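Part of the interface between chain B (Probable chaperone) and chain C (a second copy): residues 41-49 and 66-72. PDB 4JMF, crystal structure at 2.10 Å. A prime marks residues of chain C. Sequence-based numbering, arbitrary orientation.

Chain B 41-49: EHPTDHLLM
Chain C, residues 66-72: LFSQDPC

Not one hydrogen bond crosses this contact, although two histidines and a glutamine sit in it; the faces of His46 and Phe67′, proline CG atoms, a leucine methyl and two backbone carbonyls do much of the work, burying 370 Å² over both sides. In chain B the peptide before Pro43 is cis, Pro43 (-76/-169, C-gamma endo) starts a type II turn through Thr44 (-47/137) and Asp45 (69/11), and strand begins at His46 and runs on past Met49. His46 N donates to Pro43 O (3.0 Å) and His42 N to His46 O (3.0 Å), while Asp45 N reaches Glu41 OE2 at 2.8 Å, the glutamate being extended (t, t).

The chain C stretch has no regular helix or strand. Asp70′ N bonds Ser68′ OG (3.1 Å), and Cys72′ N bonds Asp70′ OD1 (2.9 Å). Pro43 CA lies 5.4 Å from Gln69′ CA, and Leu48 CA 9.0 Å from Phe67′ CA, so the chains run in roughly opposite directions between these pairs.

Phe67′ (p, chi2 83°) has its CA-to-CB bond toward chain B; Leu48 (t, p) sets CD2 3.8 Å from its ring centroid, 11° off the normal, a CH-pi contact. His42 (t, chi2 -90°) meets that ring obliquely, centroids 5.7 Å apart and planes at 75°; its CE1 lies 3.5 Å from Ser68′ O. Its NE2, hydrogen-bonded elsewhere in the structure, is 3.9 Å from CD of Gln69′ (m, chi2 -107°, chi3 11°), whose CA-to-CB bond points sideways though its end comes nearer.

Pro43 packs CG 3.3 Å from Gln69′ O and 3.9 Å from Pro71′ CG. Pro71′ (C-gamma exo) places that CG over a face of the His46 ring, 4.1 Å from its centroid. His46 (m, chi2 68°) is tied to the turn by ND1 donating to Thr44 O at 3.1 Å. The rule: each loop bonds within itself; between them, contact is van der Waals and CH-pi.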

# COMPACT_ATOMS: atom_id res chain seq x y z
N GLU B 41 -13.96 5.29 -1.54
CA GLU B 41 -13.92 3.87 -1.85
C GLU B 41 -13.20 3.69 -3.18
O GLU B 41 -13.70 4.10 -4.23
CB GLU B 41 -15.32 3.29 -1.95
CG GLU B 41 -15.28 1.78 -2.14
CD GLU B 41 -16.65 1.15 -2.26
OE1 GLU B 41 -17.65 1.88 -2.45
OE2 GLU B 41 -16.72 -0.09 -2.17
N HIS B 42 -12.03 3.05 -3.17
CA HIS B 42 -11.23 2.98 -4.39
C HIS B 42 -10.14 1.94 -4.25
O HIS B 42 -9.23 2.11 -3.45
CB HIS B 42 -10.60 4.35 -4.68
CG HIS B 42 -9.96 4.45 -6.03
ND1 HIS B 42 -8.65 4.13 -6.26
CD2 HIS B 42 -10.47 4.85 -7.22
CE1 HIS B 42 -8.36 4.33 -7.54
NE2 HIS B 42 -9.45 4.77 -8.14
N PRO B 43 -10.25 0.83 -5.00
CA PRO B 43 -11.40 0.46 -5.83
C PRO B 43 -12.50 -0.03 -4.92
O PRO B 43 -12.39 0.14 -3.70
CB PRO B 43 -10.87 -0.71 -6.66
CG PRO B 43 -9.82 -1.34 -5.76
CD PRO B 43 -9.20 -0.20 -5.01
N THR B 44 -13.53 -0.63 -5.51
CA THR B 44 -14.62 -1.21 -4.74
C THR B 44 -14.07 -2.07 -3.60
O THR B 44 -13.08 -2.80 -3.77
CB THR B 44 -15.51 -2.03 -5.67
OG1 THR B 44 -15.98 -1.15 -6.70
CG2 THR B 44 -16.73 -2.58 -4.93
N ASP B 45 -14.69 -1.93 -2.43
CA ASP B 45 -14.34 -2.68 -1.22
C ASP B 45 -12.99 -2.35 -0.60
O ASP B 45 -12.53 -3.05 0.30
CB ASP B 45 -14.46 -4.20 -1.45
CG ASP B 45 -15.89 -4.63 -1.72
OD1 ASP B 45 -16.80 -4.15 -1.00
OD2 ASP B 45 -16.10 -5.42 -2.66
N HIS B 46 -12.36 -1.26 -1.06
CA HIS B 46 -11.17 -0.74 -0.38
C HIS B 46 -11.37 0.72 0.01
O HIS B 46 -12.10 1.45 -0.64
CB HIS B 46 -9.92 -0.86 -1.25
CG HIS B 46 -9.54 -2.26 -1.58
ND1 HIS B 46 -10.30 -3.06 -2.41
CD2 HIS B 46 -8.47 -3.01 -1.22
CE1 HIS B 46 -9.72 -4.24 -2.54
NE2 HIS B 46 -8.61 -4.24 -1.82
N LEU B 47 -10.71 1.14 1.09
CA LEU B 47 -10.80 2.52 1.54
C LEU B 47 -9.47 3.21 1.27
O LEU B 47 -8.43 2.81 1.82
CB LEU B 47 -11.10 2.60 3.04
CG LEU B 47 -10.95 3.98 3.70
CD1 LEU B 47 -11.92 4.98 3.08
CD2 LEU B 47 -11.24 3.87 5.17
N LEU B 48 -9.50 4.23 0.42
CA LEU B 48 -8.31 4.98 0.08
C LEU B 48 -8.30 6.27 0.89
O LEU B 48 -9.29 7.00 0.87
CB LEU B 48 -8.31 5.31 -1.41
CG LEU B 48 -7.17 6.15 -1.98
CD1 LEU B 48 -5.87 5.32 -2.06
CD2 LEU B 48 -7.56 6.70 -3.36
N MET B 49 -7.22 6.54 1.62
CA MET B 49 -7.07 7.82 2.31
C MET B 49 -5.87 8.54 1.72
O MET B 49 -4.82 7.93 1.49
CB MET B 49 -6.82 7.62 3.80
CG MET B 49 -7.91 6.85 4.53
SD MET B 49 -7.63 6.98 6.30
CE MET B 49 -8.98 6.00 6.95
N LEU C 66 2.02 6.26 -7.58
CA LEU C 66 0.66 6.74 -7.39
C LEU C 66 -0.26 5.54 -7.44
O LEU C 66 -0.05 4.61 -8.23
CB LEU C 66 0.25 7.74 -8.49
CG LEU C 66 -1.18 8.30 -8.34
CD1 LEU C 66 -1.25 9.23 -7.15
CD2 LEU C 66 -1.69 9.00 -9.61
N PHE C 67 -1.30 5.55 -6.61
CA PHE C 67 -2.27 4.46 -6.62
C PHE C 67 -2.97 4.37 -7.97
O PHE C 67 -3.09 5.37 -8.68
CB PHE C 67 -3.32 4.71 -5.55
CG PHE C 67 -3.99 6.05 -5.67
CD1 PHE C 67 -5.07 6.23 -6.54
CD2 PHE C 67 -3.57 7.12 -4.89
CE1 PHE C 67 -5.69 7.47 -6.66
CE2 PHE C 67 -4.18 8.36 -4.99
CZ PHE C 67 -5.25 8.54 -5.88
N SER C 68 -3.45 3.17 -8.31
CA SER C 68 -4.33 2.98 -9.45
C SER C 68 -5.52 2.17 -8.97
O SER C 68 -5.70 2.00 -7.76
CB SER C 68 -3.60 2.25 -10.58
OG SER C 68 -3.49 0.87 -10.27
N GLN C 69 -6.34 1.67 -9.89
CA GLN C 69 -7.49 0.85 -9.49
C GLN C 69 -7.07 -0.52 -9.01
O GLN C 69 -7.86 -1.24 -8.40
CB GLN C 69 -8.47 0.66 -10.65
CG GLN C 69 -8.99 1.96 -11.25
CD GLN C 69 -10.43 2.23 -10.88
OE1 GLN C 69 -11.00 1.55 -10.02
NE2 GLN C 69 -11.03 3.22 -11.54
N ASP C 70 -5.83 -0.89 -9.30
CA ASP C 70 -5.31 -2.21 -8.94
C ASP C 70 -4.46 -2.16 -7.66
O ASP C 70 -3.33 -1.68 -7.69
CB ASP C 70 -4.48 -2.76 -10.10
CG ASP C 70 -4.12 -4.22 -9.93
OD1 ASP C 70 -4.28 -4.76 -8.81
OD2 ASP C 70 -3.66 -4.85 -10.91
N PRO C 71 -4.98 -2.69 -6.54
CA PRO C 71 -4.23 -2.69 -5.27
C PRO C 71 -2.88 -3.40 -5.36
O PRO C 71 -2.01 -3.13 -4.53
CB PRO C 71 -5.15 -3.45 -4.31
CG PRO C 71 -6.55 -3.24 -4.88
CD PRO C 71 -6.35 -3.24 -6.39
N CYS C 72 -2.72 -4.28 -6.36
CA CYS C 72 -1.44 -4.94 -6.58
C CYS C 72 -0.43 -4.18 -7.45
O CYS C 72 0.64 -4.70 -7.74
CB CYS C 72 -1.67 -6.32 -7.19
SG CYS C 72 -2.46 -7.44 -6.05